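Local coordinates for protein thioesterase (Pseudomonas aeruginosa, PDB 2O5U) that probably hydrolyses the thioester bond of fatty acyl-CoA substrates, as a hotdog-fold member of the 4-hydroxybenzoyl-CoA thioesterase family, at residues Asp42-Thr47 with Tyr99-Phe104; Ala75-Pro80 with Glu110-Gly115. All coordinates share one frame; numbering follows the deposited sequence.

Interaction 1 (Asp42-Thr47 with Tyr99-Phe104)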
# COMPACT_ATOMS: atom_id res chain seq x y z
N ASP A 42 7.32 -5.51 -9.79
CA ASP A 42 7.65 -6.56 -8.83
C ASP A 42 6.75 -7.77 -9.01
O ASP A 42 7.22 -8.95 -8.93
CB ASP A 42 7.43 -6.07 -7.37
CG ASP A 42 8.66 -5.47 -6.76
OD1 ASP A 42 9.54 -5.02 -7.53
OD2 ASP A 42 8.75 -5.47 -5.51
N THR A 43 5.46 -7.48 -9.18
CA THR A 43 4.45 -8.50 -9.41
C THR A 43 4.65 -9.26 -10.71
O THR A 43 4.64 -10.48 -10.70
CB THR A 43 3.01 -7.89 -9.31
OG1 THR A 43 2.92 -7.36 -8.00
CG2 THR A 43 1.92 -8.96 -9.56
N ALA A 44 4.83 -8.53 -11.81
CA ALA A 44 4.97 -9.12 -13.14
C ALA A 44 6.20 -10.04 -13.15
O ALA A 44 6.14 -11.17 -13.68
CB ALA A 44 5.17 -7.99 -14.18
N VAL A 45 7.30 -9.55 -12.61
CA VAL A 45 8.57 -10.32 -12.63
C VAL A 45 8.43 -11.56 -11.74
O VAL A 45 8.71 -12.68 -12.16
CB VAL A 45 9.80 -9.46 -12.24
CG1 VAL A 45 11.05 -10.35 -11.97
CG2 VAL A 45 10.17 -8.49 -13.34
N ASN A 46 7.98 -11.37 -10.51
CA ASN A 46 7.94 -12.57 -9.62
C ASN A 46 6.90 -13.62 -9.95
O ASN A 46 7.11 -14.83 -9.73
CB ASN A 46 7.90 -12.09 -8.17
CG ASN A 46 9.21 -11.55 -7.74
OD1 ASN A 46 10.17 -12.32 -7.57
ND2 ASN A 46 9.29 -10.25 -7.51
N THR A 47 5.78 -13.16 -10.50
CA THR A 47 4.76 -14.08 -11.03
C THR A 47 5.38 -15.05 -12.05
O THR A 47 5.25 -16.28 -11.92
CB THR A 47 3.55 -13.28 -11.62
OG1 THR A 47 2.99 -12.46 -10.58
CG2 THR A 47 2.46 -14.23 -12.17
N TYR A 99 15.70 -6.48 -15.86
CA TYR A 99 14.40 -6.53 -16.54
C TYR A 99 14.05 -5.16 -17.16
O TYR A 99 14.39 -4.11 -16.60
CB TYR A 99 13.30 -6.90 -15.55
CG TYR A 99 13.60 -8.06 -14.63
CD1 TYR A 99 14.12 -7.87 -13.34
CD2 TYR A 99 13.43 -9.35 -15.08
CE1 TYR A 99 14.39 -9.01 -12.51
CE2 TYR A 99 13.70 -10.44 -14.29
CZ TYR A 99 14.17 -10.27 -13.02
OH TYR A 99 14.41 -11.37 -12.26
N GLU A 100 13.44 -5.20 -18.35
CA GLU A 100 12.65 -4.06 -18.87
C GLU A 100 11.14 -4.35 -18.78
O GLU A 100 10.71 -5.38 -19.23
CB GLU A 100 12.99 -3.85 -20.31
CG GLU A 100 14.45 -3.52 -20.58
CD GLU A 100 14.78 -2.05 -20.30
OE1 GLU A 100 13.87 -1.17 -20.22
OE2 GLU A 100 15.97 -1.79 -20.21
N LEU A 101 10.35 -3.40 -18.28
CA LEU A 101 8.91 -3.57 -18.14
C LEU A 101 8.20 -2.31 -18.67
O LEU A 101 8.77 -1.22 -18.66
CB LEU A 101 8.55 -3.74 -16.66
CG LEU A 101 8.68 -5.20 -16.14
CD1 LEU A 101 9.58 -5.29 -14.98
CD2 LEU A 101 7.42 -5.85 -15.89
N ALA A 102 6.98 -2.49 -19.13
CA ALA A 102 6.14 -1.35 -19.52
C ALA A 102 4.69 -1.72 -19.14
O ALA A 102 4.31 -2.89 -19.17
CB ALA A 102 6.31 -1.02 -21.03
N LEU A 103 3.90 -0.71 -18.75
CA LEU A 103 2.49 -0.87 -18.50
C LEU A 103 1.76 -0.38 -19.75
O LEU A 103 2.11 0.68 -20.30
CB LEU A 103 2.03 -0.05 -17.29
CG LEU A 103 0.53 -0.12 -16.92
CD1 LEU A 103 0.32 0.03 -15.41
CD2 LEU A 103 -0.32 0.88 -17.70
N PHE A 104 0.75 -1.13 -20.13
CA PHE A 104 -0.16 -0.85 -21.24
C PHE A 104 -1.60 -0.93 -20.80
O PHE A 104 -1.96 -1.78 -19.99
CB PHE A 104 0.02 -1.90 -22.36
CG PHE A 104 1.43 -1.98 -22.90
CD1 PHE A 104 2.35 -2.88 -22.37
CD2 PHE A 104 1.83 -1.12 -23.95
CE1 PHE A 104 3.68 -2.93 -22.89
CE2 PHE A 104 3.16 -1.14 -24.45
CZ PHE A 104 4.08 -2.05 -23.91
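Ala44 opens the contact between the helical residues Asp42-Thr47 and the strand residues Tyr99-Phe104: its CB meets CD2 of Leu101 at 3.5 Å. One residue on, Val45 carries most of the helix side of the contact. With CG1 anti to the backbone N (chi1 168°), that methyl comes down over one face of the Tyr99 ring, offset toward the rim by CZ. The CH-pi geometry is close, Val45 CG1 lying 3.6 Å from the ring centroid of Tyr99 and 24° off its normal. Val45 CG2 sits between Tyr99 CG, at 3.7 Å, and Leu101 CD1, at 3.6 Å. Leu101 thus splits its methyls, CD2 to Ala44 and CD1 to Val45. Asn46 turns back along its own helix: its ND2 and its backbone N reach Asp42 O from opposite faces of the carbonyl plane. Thr47 does likewise, OG1 donating to Thr43 O. No hydrogen bond crosses the contact, and the hydroxyl of Tyr99 is bonded to ND1 of His119. The axes of segments 42-47 and 99-104 approach to 9.9 Å at 124°. A long helix packed on the sheet is the hotdog arrangement; Phe117 and Leu87, on the strands flanking 96-105, also touch Val45.

Interaction 2 (Ala75-Pro80 with Glu110-Gly115)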
# COMPACT_ATOMS: atom_id res chain seq x y z
N ALA A 75 1.95 8.67 -19.67
CA ALA A 75 0.57 9.06 -19.58
C ALA A 75 -0.16 8.32 -18.47
O ALA A 75 0.08 7.13 -18.29
CB ALA A 75 -0.15 8.77 -20.95
N PRO A 76 -1.13 8.96 -17.80
CA PRO A 76 -1.80 8.28 -16.66
C PRO A 76 -2.76 7.14 -17.01
O PRO A 76 -3.30 7.07 -18.12
CB PRO A 76 -2.55 9.43 -15.95
CG PRO A 76 -2.77 10.46 -16.95
CD PRO A 76 -1.60 10.35 -17.96
N VAL A 77 -2.96 6.24 -16.06
CA VAL A 77 -4.09 5.34 -16.10
C VAL A 77 -4.79 5.48 -14.74
O VAL A 77 -4.29 6.12 -13.86
CB VAL A 77 -3.67 3.83 -16.35
CG1 VAL A 77 -2.92 3.68 -17.65
CG2 VAL A 77 -2.87 3.24 -15.17
N ALA A 78 -5.96 4.90 -14.60
CA ALA A 78 -6.70 5.03 -13.36
C ALA A 78 -7.47 3.77 -13.09
O ALA A 78 -8.09 3.21 -14.02
CB ALA A 78 -7.67 6.28 -13.48
N PHE A 79 -7.48 3.33 -11.84
CA PHE A 79 -8.46 2.33 -11.41
C PHE A 79 -9.85 2.88 -11.87
O PHE A 79 -10.12 4.09 -11.72
CB PHE A 79 -8.43 2.14 -9.87
CG PHE A 79 -9.69 1.50 -9.32
CD1 PHE A 79 -9.81 0.11 -9.25
CD2 PHE A 79 -10.78 2.28 -8.93
CE1 PHE A 79 -10.96 -0.47 -8.79
CE2 PHE A 79 -11.94 1.68 -8.45
CZ PHE A 79 -12.04 0.31 -8.40
N PRO A 80 -10.72 2.01 -12.42
CA PRO A 80 -10.64 0.56 -12.56
C PRO A 80 -10.23 0.10 -13.98
O PRO A 80 -10.62 -1.00 -14.41
CB PRO A 80 -12.08 0.13 -12.30
CG PRO A 80 -12.89 1.28 -12.89
CD PRO A 80 -12.03 2.50 -12.93
N GLU A 110 0.56 1.69 -27.15
CA GLU A 110 1.61 2.61 -26.66
C GLU A 110 1.75 2.45 -25.12
O GLU A 110 0.77 2.23 -24.43
CB GLU A 110 1.41 4.07 -27.14
CG GLU A 110 2.72 4.77 -27.64
CD GLU A 110 2.49 6.01 -28.54
OE1 GLU A 110 1.36 6.19 -29.12
OE2 GLU A 110 3.46 6.82 -28.68
N ALA A 111 2.99 2.47 -24.63
CA ALA A 111 3.20 2.36 -23.19
C ALA A 111 2.73 3.61 -22.45
O ALA A 111 3.03 4.74 -22.87
CB ALA A 111 4.66 1.99 -22.85
N CYS A 112 1.95 3.41 -21.37
CA CYS A 112 1.65 4.47 -20.40
C CYS A 112 2.91 4.78 -19.50
O CYS A 112 3.13 5.93 -19.09
CB CYS A 112 0.48 4.01 -19.51
SG CYS A 112 -0.84 3.38 -20.55
N ALA A 113 3.72 3.75 -19.24
CA ALA A 113 4.94 3.93 -18.46
C ALA A 113 5.92 2.84 -18.84
O ALA A 113 5.49 1.79 -19.31
CB ALA A 113 4.62 3.82 -16.90
N ALA A 114 7.20 3.06 -18.57
CA ALA A 114 8.23 2.05 -18.80
C ALA A 114 9.41 2.30 -17.86
O ALA A 114 9.79 3.47 -17.60
CB ALA A 114 8.75 2.09 -20.25
N GLY A 115 10.02 1.20 -17.42
CA GLY A 115 11.11 1.26 -16.50
C GLY A 115 11.88 -0.02 -16.46
O GLY A 115 11.73 -0.93 -17.33
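Val77 and Cys112 face each other across the contact, each with its CB directed toward the opposite segment. Val77 CG1 lies anti to its own carbonyl carbon (chi1 -59°), and Cys112 SG is likewise anti to its carbonyl carbon (chi1 -48°). These torsions bring the sulfur of Cys112 within 3.6 Å of Val77 CG1; the same methyl is 3.9 Å from Cys112 CB. Both residues are buried. Cys112 was modelled in two conformers, so the sulfur contact describes one of them. Next to this apolar pair a single hydrogen bond joins the backbones, from Ala75 N to Cys112 O. It is 3.0 Å long with an N-H...O angle of 160°, and the donor lies in the carbonyl plane on a lone pair. Ala75 and Cys112 have their CA atoms 4.8 Å apart. From there the segment diverges, and Phe79 and Pro80, joined by a cis peptide bond, pack against Thr47 and Ile50 of the second subunit, respectively. Leu103 touches both Val77 and Cys112. The chemistry combines one directional backbone bond, consistent with the close approach of the chains here alongside backbone bonds of Cys112 with Phe74 and Leu103, and a small sulfur-methyl contact that depends on shape rather than charge.

Interaction 1 lies in the core, about 2 Å from the centre of the chain to the centre of the contact, whereas interaction 2 lies about 14 Å out, at the end of the sheet, with its touching side chains still buried. The first joins the helix to the sheet through side chains alone; the second joins a loop to the chain at the beginning of strand 113-123, with a backbone hydrogen bond added. They meet through neighbouring strands 96-105 and 113-123: Leu103 O lies 2.9 Å from Cys112 N and Leu101 O 3.0 Å from Gly115 N, both probable hydrogen bonds. Each contact also has residues at the interface with the second subunit.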